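Local coordinates for protein molinate hydrolase (Gulosibacter molinativorax, PDB 4UB9) that hydrolyses the thiocarbamate herbicide molinate, probably as a zinc-dependent member of the amidohydrolase family, at residues Cys239-Leu247 / Tyr257-Leu268; Pro278-Leu289 / Ala297-Gly307. All coordinates share one frame; numbering follows the deposited sequence.

Contact 1. Residues Cys239-Leu247 / Tyr257-Leu268; sequences CKIAVTDHL and YFTFSERVLDVL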
loop_
_atom_site.group_PDB
_atom_site.type_symbol
_atom_site.label_atom_id
_atom_site.label_comp_id
_atom_site.label_asym_id
_atom_site.label_seq_id
_atom_site.Cartn_x
_atom_site.Cartn_y
_atom_site.Cartn_z
ATOM N N CYS A 239 1.947 33.161 -15.356
ATOM C CA CYS A 239 1.390 31.838 -15.630
ATOM C C CYS A 239 2.471 30.834 -15.696
ATOM O O CYS A 239 3.468 31.024 -16.411
ATOM C CB CYS A 239 0.630 31.851 -16.951
ATOM S SG CYS A 239 -0.106 30.261 -17.353
ATOM N N LYS A 240 2.268 29.726 -15.003
ATOM C CA LYS A 240 3.315 28.692 -14.952
ATOM C C LYS A 240 2.768 27.432 -15.594
ATOM O O LYS A 240 1.687 26.966 -15.234
ATOM C CB LYS A 240 3.776 28.393 -13.517
ATOM C CG LYS A 240 4.899 27.365 -13.461
ATOM C CD LYS A 240 5.708 27.379 -12.176
ATOM C CE LYS A 240 5.333 26.312 -11.179
ATOM N NZ LYS A 240 6.498 25.794 -10.390
ATOM N N ILE A 241 3.529 26.894 -16.529
ATOM C CA ILE A 241 3.085 25.771 -17.310
ATOM C C ILE A 241 3.889 24.547 -16.907
ATOM O O ILE A 241 5.103 24.574 -16.895
ATOM C CB ILE A 241 3.357 25.930 -18.832
ATOM C CG1 ILE A 241 2.789 27.199 -19.440
ATOM C CG2 ILE A 241 2.823 24.716 -19.598
ATOM C CD1 ILE A 241 1.340 27.366 -19.173
ATOM N N ALA A 242 3.196 23.443 -16.711
ATOM C CA ALA A 242 3.859 22.153 -16.507
ATOM C C ALA A 242 4.358 21.572 -17.807
ATOM O O ALA A 242 3.675 20.782 -18.416
ATOM C CB ALA A 242 2.916 21.155 -15.868
ATOM N N VAL A 243 5.537 21.991 -18.227
ATOM C CA VAL A 243 6.097 21.528 -19.479
ATOM C C VAL A 243 6.373 20.035 -19.371
ATOM O O VAL A 243 6.028 19.261 -20.267
ATOM C CB VAL A 243 7.409 22.239 -19.784
ATOM C CG1 VAL A 243 8.122 21.579 -20.961
ATOM C CG2 VAL A 243 7.141 23.687 -20.044
ATOM N N THR A 244 6.991 19.645 -18.250
ATOM C CA THR A 244 7.128 18.231 -17.909
ATOM C C THR A 244 6.196 17.859 -16.777
ATOM O O THR A 244 5.477 18.685 -16.235
ATOM C CB THR A 244 8.562 17.841 -17.517
ATOM O OG1 THR A 244 8.933 18.550 -16.356
ATOM C CG2 THR A 244 9.528 18.143 -18.643
ATOM N N ASP A 245 6.244 16.597 -16.425
ATOM C CA ASP A 245 5.376 16.013 -15.411
ATOM C C ASP A 245 5.819 16.367 -13.993
ATOM O O ASP A 245 6.897 16.912 -13.792
ATOM C CB ASP A 245 5.407 14.491 -15.513
ATOM C CG ASP A 245 6.759 13.925 -15.071
ATOM O OD1 ASP A 245 7.758 14.076 -15.829
ATOM O OD2 ASP A 245 6.842 13.405 -13.940
ATOM N N HIS A 246 4.972 15.993 -13.029
ATOM C CA HIS A 246 5.196 16.260 -11.622
ATOM C C HIS A 246 5.020 14.973 -10.821
ATOM O O HIS A 246 4.414 14.968 -9.763
ATOM C CB HIS A 246 4.208 17.311 -11.157
ATOM C CG HIS A 246 4.516 17.894 -9.820
ATOM N ND1 HIS A 246 4.183 17.272 -8.643
ATOM C CD2 HIS A 246 5.089 19.072 -9.472
ATOM C CE1 HIS A 246 4.578 18.014 -7.627
ATOM N NE2 HIS A 246 5.108 19.121 -8.102
ATOM N N LEU A 247 5.583 13.888 -11.344
ATOM C CA LEU A 247 5.459 12.559 -10.768
ATOM C C LEU A 247 6.724 12.073 -10.039
ATOM O O LEU A 247 6.952 10.851 -9.884
ATOM C CB LEU A 247 5.144 11.563 -11.886
ATOM C CG LEU A 247 3.853 11.775 -12.647
ATOM C CD1 LEU A 247 3.733 10.707 -13.718
ATOM C CD2 LEU A 247 2.616 11.711 -11.733
ATOM N N TYR A 257 8.452 12.936 -18.294
ATOM C CA TYR A 257 7.529 12.981 -19.440
ATOM C C TYR A 257 7.243 14.423 -19.798
ATOM O O TYR A 257 7.509 15.356 -19.019
ATOM C CB TYR A 257 6.196 12.381 -19.057
ATOM C CG TYR A 257 6.222 10.936 -18.690
ATOM C CD1 TYR A 257 6.070 9.948 -19.648
ATOM C CD2 TYR A 257 6.351 10.541 -17.367
ATOM C CE1 TYR A 257 6.082 8.602 -19.291
ATOM C CE2 TYR A 257 6.350 9.187 -17.004
ATOM C CZ TYR A 257 6.236 8.229 -17.974
ATOM O OH TYR A 257 6.210 6.918 -17.613
ATOM N N PHE A 258 6.699 14.617 -20.986
ATOM C CA PHE A 258 6.097 15.898 -21.361
ATOM C C PHE A 258 4.616 15.861 -21.108
ATOM O O PHE A 258 3.934 14.892 -21.387
ATOM C CB PHE A 258 6.381 16.223 -22.827
ATOM C CG PHE A 258 7.728 16.809 -23.040
ATOM C CD1 PHE A 258 8.851 16.022 -22.979
ATOM C CD2 PHE A 258 7.867 18.159 -23.346
ATOM C CE1 PHE A 258 10.099 16.558 -23.179
ATOM C CE2 PHE A 258 9.108 18.714 -23.532
ATOM C CZ PHE A 258 10.230 17.915 -23.439
ATOM N N THR A 259 4.104 16.927 -20.546
ATOM C CA THR A 259 2.654 17.014 -20.256
ATOM C C THR A 259 1.784 17.185 -21.488
ATOM O O THR A 259 0.642 16.693 -21.559
ATOM C CB THR A 259 2.401 18.222 -19.313
ATOM O OG1 THR A 259 3.129 18.011 -18.118
ATOM C CG2 THR A 259 0.939 18.383 -18.972
ATOM N N PHE A 260 2.319 17.936 -22.438
ATOM C CA PHE A 260 1.585 18.416 -23.625
ATOM C C PHE A 260 2.345 18.132 -24.908
ATOM O O PHE A 260 3.574 18.070 -24.901
ATOM C CB PHE A 260 1.389 19.933 -23.556
ATOM C CG PHE A 260 0.483 20.392 -22.428
ATOM C CD1 PHE A 260 -0.837 20.018 -22.381
ATOM C CD2 PHE A 260 0.981 21.181 -21.411
ATOM C CE1 PHE A 260 -1.649 20.438 -21.355
ATOM C CE2 PHE A 260 0.174 21.580 -20.378
ATOM C CZ PHE A 260 -1.139 21.199 -20.346
ATOM N N SER A 261 1.608 18.014 -26.018
ATOM C CA SER A 261 2.231 18.080 -27.352
ATOM C C SER A 261 2.767 19.464 -27.604
ATOM O O SER A 261 2.315 20.446 -27.002
ATOM C CB SER A 261 1.232 17.758 -28.469
ATOM O OG SER A 261 0.251 18.765 -28.571
ATOM N N GLU A 262 3.725 19.571 -28.507
ATOM C CA GLU A 262 4.326 20.900 -28.801
ATOM C C GLU A 262 3.295 21.860 -29.346
ATOM O O GLU A 262 3.256 23.026 -29.024
ATOM C CB GLU A 262 5.631 20.788 -29.630
ATOM C CG GLU A 262 6.650 19.983 -28.767
ATOM C CD GLU A 262 8.091 20.484 -28.706
ATOM O OE1 GLU A 262 8.355 21.620 -29.126
ATOM O OE2 GLU A 262 8.951 19.730 -28.177
ATOM N N ARG A 263 2.435 21.315 -30.149
ATOM C CA ARG A 263 1.299 22.028 -30.706
ATOM C C ARG A 263 0.390 22.660 -29.642
ATOM O O ARG A 263 -0.035 23.805 -29.749
ATOM C CB ARG A 263 0.510 20.963 -31.445
ATOM C CG ARG A 263 -0.569 21.423 -32.354
ATOM C CD ARG A 263 -0.833 20.286 -33.325
ATOM N NE ARG A 263 -1.909 19.403 -32.882
ATOM C CZ ARG A 263 -2.977 19.081 -33.630
ATOM N NH1 ARG A 263 -3.103 19.549 -34.843
ATOM N NH2 ARG A 263 -3.916 18.296 -33.157
ATOM N N VAL A 264 0.084 21.880 -28.623
ATOM C CA VAL A 264 -0.800 22.356 -27.537
ATOM C C VAL A 264 -0.029 23.313 -26.626
ATOM O O VAL A 264 -0.533 24.315 -26.146
ATOM C CB VAL A 264 -1.370 21.181 -26.719
ATOM C CG1 VAL A 264 -1.967 21.661 -25.402
ATOM C CG2 VAL A 264 -2.420 20.431 -27.537
ATOM N N LEU A 265 1.242 23.014 -26.454
ATOM C CA LEU A 265 2.121 23.914 -25.714
ATOM C C LEU A 265 2.192 25.282 -26.387
ATOM O O LEU A 265 2.105 26.325 -25.760
ATOM C CB LEU A 265 3.510 23.281 -25.582
ATOM C CG LEU A 265 4.509 24.033 -24.731
ATOM C CD1 LEU A 265 3.984 24.284 -23.338
ATOM C CD2 LEU A 265 5.787 23.203 -24.680
ATOM N N ASP A 266 2.300 25.270 -27.698
ATOM C CA ASP A 266 2.255 26.529 -28.473
ATOM C C ASP A 266 0.968 27.331 -28.238
ATOM O O ASP A 266 1.001 28.541 -28.095
ATOM C CB ASP A 266 2.463 26.268 -29.960
ATOM C CG ASP A 266 3.914 25.784 -30.282
ATOM O OD1 ASP A 266 4.839 25.902 -29.414
ATOM O OD2 ASP A 266 4.104 25.266 -31.415
ATOM N N VAL A 267 -0.152 26.657 -28.140
ATOM C CA VAL A 267 -1.398 27.359 -27.825
ATOM C C VAL A 267 -1.321 28.051 -26.480
ATOM O O VAL A 267 -1.707 29.194 -26.322
ATOM C CB VAL A 267 -2.577 26.377 -27.801
ATOM C CG1 VAL A 267 -3.803 27.000 -27.182
ATOM C CG2 VAL A 267 -2.850 25.886 -29.229
ATOM N N LEU A 268 -0.805 27.329 -25.498
ATOM C CA LEU A 268 -0.708 27.853 -24.132
ATOM C C LEU A 268 0.207 29.052 -24.087
ATOM O O LEU A 268 -0.118 30.082 -23.523
ATOM C CB LEU A 268 -0.209 26.783 -23.176
ATOM C CG LEU A 268 -1.117 25.567 -22.983
ATOM C CD1 LEU A 268 -0.362 24.497 -22.202
ATOM C CD2 LEU A 268 -2.376 25.937 -22.241
HETATM O O HOH W 1 4.546 19.825 -22.371
#
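Asp245 and Tyr257 join the end of the first segment to the start of the second through a pair of bonds. Asp245 OD1 accepts a hydrogen bond from Tyr257 N at 2.8 Å, approached from above the carboxylate plane, and in return Asp245 N donates to Tyr257 O. The carboxylate can reach back because CG lies between the backbone N and the carbonyl carbon (chi1 70°); its second oxygen, OD2, accepts from Leu247 N and closes an Asx turn. Thr244 and Phe258 form a single beta bridge. Thr259 adds two donors: OG1 gives to Ala242 O at 2.8 Å, and its N meets Val243 O at 3.0 Å in a nearly straight bond (167°). Val243 O also accepts from a water that accepts from Phe260 N, holding one amide directly and the next through the water.

The apolar part centres on Ile241, whose CG2 sits 3.9 Å from Leu265 CD1 and 4.1 Å from Leu268 CD1. Phe260 is held between Thr259 CG2 on one ring face and Leu268 CD1 on the other.

In this strand-loop-helix step of the amidohydrolase barrel, near zinc ligand His282, strands 174-175 and 279-282 flank strand 239-242; helix 262-275 packs on it through Leu265 and Leu268, also touching helices 221-232 and 286-294.

Contact 2. Residues Pro278-Leu289 / Ala297-Gly307; sequences PLLTHTTSLEGL and ADLMIHATMTG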
loop_
_atom_site.group_PDB
_atom_site.type_symbol
_atom_site.label_atom_id
_atom_site.label_comp_id
_atom_site.label_asym_id
_atom_site.label_seq_id
_atom_site.Cartn_x
_atom_site.Cartn_y
_atom_site.Cartn_z
ATOM N N PRO A 278 3.976 37.421 -17.478
ATOM C CA PRO A 278 5.170 36.611 -17.685
ATOM C C PRO A 278 4.857 35.133 -17.704
ATOM O O PRO A 278 3.872 34.669 -17.109
ATOM C CB PRO A 278 6.009 36.906 -16.460
ATOM C CG PRO A 278 5.575 38.249 -16.046
ATOM C CD PRO A 278 4.105 38.297 -16.306
ATOM N N LEU A 279 5.701 34.431 -18.417
ATOM C CA LEU A 279 5.552 33.002 -18.640
ATOM C C LEU A 279 6.601 32.242 -17.860
ATOM O O LEU A 279 7.811 32.468 -18.061
ATOM C CB LEU A 279 5.752 32.671 -20.118
ATOM C CG LEU A 279 5.947 31.185 -20.433
ATOM C CD1 LEU A 279 4.633 30.438 -20.251
ATOM C CD2 LEU A 279 6.456 31.005 -21.853
ATOM N N LEU A 280 6.129 31.336 -17.001
ATOM C CA LEU A 280 6.993 30.450 -16.228
ATOM C C LEU A 280 6.854 29.029 -16.667
ATOM O O LEU A 280 5.818 28.632 -17.149
ATOM C CB LEU A 280 6.669 30.504 -14.737
ATOM C CG LEU A 280 7.385 31.578 -13.897
ATOM C CD1 LEU A 280 7.046 32.968 -14.396
ATOM C CD2 LEU A 280 6.908 31.461 -12.487
ATOM N N THR A 281 7.899 28.249 -16.474
ATOM C CA THR A 281 7.902 26.847 -16.810
ATOM C C THR A 281 8.321 25.978 -15.641
ATOM O O THR A 281 9.085 26.375 -14.809
ATOM C CB THR A 281 8.833 26.544 -17.993
ATOM O OG1 THR A 281 10.142 26.997 -17.697
ATOM C CG2 THR A 281 8.360 27.229 -19.237
ATOM N N HIS A 282 7.777 24.782 -15.591
ATOM C CA HIS A 282 8.223 23.763 -14.689
ATOM C C HIS A 282 8.842 22.690 -15.563
ATOM O O HIS A 282 8.198 22.180 -16.445
ATOM C CB HIS A 282 7.032 23.260 -13.890
ATOM C CG HIS A 282 7.191 21.882 -13.342
ATOM N ND1 HIS A 282 7.594 21.637 -12.055
ATOM C CD2 HIS A 282 6.965 20.674 -13.895
ATOM C CE1 HIS A 282 7.630 20.340 -11.846
ATOM N NE2 HIS A 282 7.252 19.732 -12.948
ATOM N N THR A 283 10.109 22.381 -15.345
ATOM C CA THR A 283 10.814 21.398 -16.172
ATOM C C THR A 283 11.627 20.436 -15.351
ATOM O O THR A 283 12.174 20.792 -14.352
ATOM C CB THR A 283 11.698 22.019 -17.284
ATOM O OG1 THR A 283 12.754 22.792 -16.712
ATOM C CG2 THR A 283 10.886 22.879 -18.195
ATOM N N THR A 284 11.663 19.202 -15.793
ATOM C CA THR A 284 12.146 18.117 -14.999
ATOM C C THR A 284 13.188 17.286 -15.743
ATOM O O THR A 284 13.602 16.254 -15.290
ATOM C CB THR A 284 10.904 17.364 -14.469
ATOM O OG1 THR A 284 10.670 17.768 -13.129
ATOM C CG2 THR A 284 11.006 15.910 -14.529
ATOM N N SER A 285 13.579 17.759 -16.909
ATOM C CA SER A 285 14.467 16.998 -17.821
ATOM C C SER A 285 15.236 17.926 -18.715
ATOM O O SER A 285 14.885 19.095 -18.861
ATOM C CB SER A 285 13.649 16.068 -18.756
ATOM O OG SER A 285 12.810 16.833 -19.592
ATOM N N LEU A 286 16.292 17.405 -19.336
ATOM C CA LEU A 286 17.117 18.217 -20.272
ATOM C C LEU A 286 16.288 18.707 -21.461
ATOM O O LEU A 286 16.364 19.842 -21.862
ATOM C CB LEU A 286 18.264 17.406 -20.803
ATOM C CG LEU A 286 19.335 17.025 -19.784
ATOM C CD1 LEU A 286 20.458 16.177 -20.430
ATOM C CD2 LEU A 286 19.913 18.262 -19.140
ATOM N N GLU A 287 15.476 17.817 -22.007
ATOM C CA GLU A 287 14.628 18.174 -23.132
ATOM C C GLU A 287 13.543 19.148 -22.730
ATOM O O GLU A 287 13.170 20.031 -23.496
ATOM C CB GLU A 287 14.023 16.936 -23.780
ATOM C CG GLU A 287 15.002 16.255 -24.726
ATOM C CD GLU A 287 15.526 17.214 -25.820
ATOM O OE1 GLU A 287 14.763 17.752 -26.667
ATOM O OE2 GLU A 287 16.726 17.473 -25.814
ATOM N N GLY A 288 13.087 19.027 -21.506
ATOM C CA GLY A 288 12.138 19.990 -20.985
ATOM C C GLY A 288 12.758 21.365 -20.881
ATOM O O GLY A 288 12.171 22.374 -21.251
ATOM N N LEU A 289 13.955 21.399 -20.352
ATOM C CA LEU A 289 14.683 22.638 -20.216
ATOM C C LEU A 289 14.891 23.271 -21.591
ATOM O O LEU A 289 14.660 24.437 -21.785
ATOM C CB LEU A 289 16.038 22.376 -19.556
ATOM C CG LEU A 289 16.972 23.577 -19.376
ATOM C CD1 LEU A 289 16.335 24.727 -18.614
ATOM C CD2 LEU A 289 18.218 23.115 -18.625
ATOM N N ALA A 297 11.043 31.510 -22.242
ATOM C CA ALA A 297 10.392 31.625 -20.933
ATOM C C ALA A 297 10.983 32.781 -20.147
ATOM O O ALA A 297 12.182 32.994 -20.149
ATOM C CB ALA A 297 10.569 30.355 -20.158
ATOM N N ASP A 298 10.126 33.528 -19.494
ATOM C CA ASP A 298 10.561 34.633 -18.628
ATOM C C ASP A 298 11.300 34.122 -17.396
ATOM O O ASP A 298 12.209 34.758 -16.899
ATOM C CB ASP A 298 9.356 35.469 -18.188
ATOM C CG ASP A 298 8.730 36.218 -19.354
ATOM O OD1 ASP A 298 9.267 37.271 -19.685
ATOM O OD2 ASP A 298 7.771 35.728 -19.975
ATOM N N LEU A 299 10.849 32.994 -16.876
ATOM C CA LEU A 299 11.514 32.387 -15.756
ATOM C C LEU A 299 11.308 30.885 -15.777
ATOM O O LEU A 299 10.193 30.397 -15.820
ATOM C CB LEU A 299 11.035 32.995 -14.435
ATOM C CG LEU A 299 11.750 32.433 -13.193
ATOM C CD1 LEU A 299 13.234 32.754 -13.211
ATOM C CD2 LEU A 299 11.113 32.995 -11.942
ATOM N N MET A 300 12.412 30.171 -15.660
ATOM C CA MET A 300 12.410 28.723 -15.648
ATOM C C MET A 300 12.652 28.166 -14.230
ATOM O O MET A 300 13.761 28.215 -13.692
ATOM C CB MET A 300 13.461 28.229 -16.638
ATOM C CG MET A 300 13.055 28.604 -18.055
ATOM S SD MET A 300 14.279 28.203 -19.292
ATOM C CE MET A 300 15.536 29.391 -18.828
ATOM N N ILE A 301 11.604 27.599 -13.651
ATOM C CA ILE A 301 11.654 27.076 -12.290
ATOM C C ILE A 301 12.430 25.753 -12.225
ATOM O O ILE A 301 12.295 24.877 -13.084
ATOM C CB ILE A 301 10.270 26.912 -11.699
ATOM C CG1 ILE A 301 9.482 28.209 -11.810
ATOM C CG2 ILE A 301 10.331 26.484 -10.246
ATOM C CD1 ILE A 301 10.048 29.384 -11.040
ATOM N N HIS A 302 13.273 25.666 -11.216
ATOM C CA HIS A 302 14.220 24.539 -10.979
ATOM C C HIS A 302 14.845 24.014 -12.251
ATOM O O HIS A 302 14.752 22.855 -12.600
ATOM C CB HIS A 302 13.712 23.446 -10.026
ATOM C CG HIS A 302 12.355 22.925 -10.333
ATOM N ND1 HIS A 302 12.065 22.212 -11.476
ATOM C CD2 HIS A 302 11.222 22.920 -9.590
ATOM C CE1 HIS A 302 10.793 21.854 -11.456
ATOM N NE2 HIS A 302 10.258 22.266 -10.323
ATOM N N ALA A 303 15.495 24.945 -12.926
ATOM C CA ALA A 303 16.027 24.709 -14.245
ATOM C C ALA A 303 17.044 23.602 -14.226
ATOM O O ALA A 303 17.233 22.900 -15.203
ATOM C CB ALA A 303 16.656 25.983 -14.761
ATOM N N THR A 304 17.749 23.489 -13.117
ATOM C CA THR A 304 18.838 22.508 -13.004
ATOM C C THR A 304 18.379 21.125 -12.584
ATOM O O THR A 304 19.200 20.214 -12.438
ATOM C CB THR A 304 19.903 22.981 -11.980
ATOM O OG1 THR A 304 19.237 23.423 -10.791
ATOM C CG2 THR A 304 20.689 24.102 -12.573
ATOM N N MET A 305 17.075 20.983 -12.340
ATOM C CA MET A 305 16.518 19.677 -12.048
ATOM C C MET A 305 16.266 18.964 -13.389
ATOM O O MET A 305 15.298 19.207 -14.063
ATOM C CB MET A 305 15.249 19.793 -11.255
ATOM C CG MET A 305 14.791 18.444 -10.743
ATOM S SD MET A 305 13.116 18.550 -10.104
ATOM C CE MET A 305 13.391 19.507 -8.586
ATOM N N THR A 306 17.181 18.089 -13.769
ATOM C CA THR A 306 17.212 17.554 -15.127
ATOM C C THR A 306 17.332 16.053 -15.242
ATOM O O THR A 306 18.086 15.547 -16.052
ATOM C CB THR A 306 18.364 18.186 -15.940
ATOM O OG1 THR A 306 19.618 17.866 -15.357
ATOM C CG2 THR A 306 18.194 19.667 -15.979
ATOM N N GLY A 307 16.578 15.335 -14.431
ATOM C CA GLY A 307 16.515 13.881 -14.594
ATOM C C GLY A 307 17.809 13.181 -14.223
ATOM O O GLY A 307 18.095 12.074 -14.665
HETATM O O HOH W 2 11.756 25.326 -16.045
HETATM O O HOH W 3 14.855 21.498 -15.903
HETATM O O HOH W 4 16.922 14.817 -18.470
#
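Asp298 OD2 is gripped by two groups: Leu279 N donates to it at 2.9 Å, on the anti side, 33° out of the carboxylate plane, and Arg273 forms a salt bridge with the same oxygen, while OD1 pairs with Arg431. The two arginines would be expected to favour an ionised carboxylate. From here the parallel strands 279-282 and 299-301 run on together, their short axes 23° apart. Thr281 lies at the middle of the ladder, its N donating to Leu299 O (3.2 Å) and its O accepting from Ile301 N (3.0 Å).

Side chains pair on both faces of the sheet. Leu280 lies beside Leu299 and extends CD2 to Ile301 CD1, 4.0 Å away; on the other face the flank of Met300 passes Thr281 OG1, with SD reaching Leu289 CD1 from the intervening helix. A water bridges the hydroxyls of Thr281 and Thr283 to Ile301 O.

At and just beyond the C-terminal side of the strands, two imidazoles converge on zinc. His282 ND1 and His302 NE2, 3.2 Å apart, are both metal ligands, and their ring planes stand 82° apart. Zinc on His282 ND1 and a bond from NE2 to Asp245 O together hold that ring's rotation; His302 ND1 makes a weak bond to Thr283 O. Metal-binding histidines so placed on a beta-alpha-beta unit are characteristic of the amidohydrolase TIM barrel, whose metal site lies at that side.

Followed from the N terminus, contact 1 comes first: strand 239-242 leads into a loop carrying the short helix 248-251, and the return of the chain at 257-268 closes it. Helix 262-275 then delivers the chain to strand 279-282, where contact 2 opens; helix 286-294 brings it back to strand 299-301. The two closures are therefore in series, neither nested nor crossed. They meet side by side in one parallel sheet, where Cys239 O and Leu280 N, 2.7 Å apart, probably share a hydrogen bond, and Thr244 packs against Thr284. Both also reach a second subunit, contact 1 through Tyr257, which meets Tyr257 of that neighbouring subunit, and contact 2 through the start of helix 286-294.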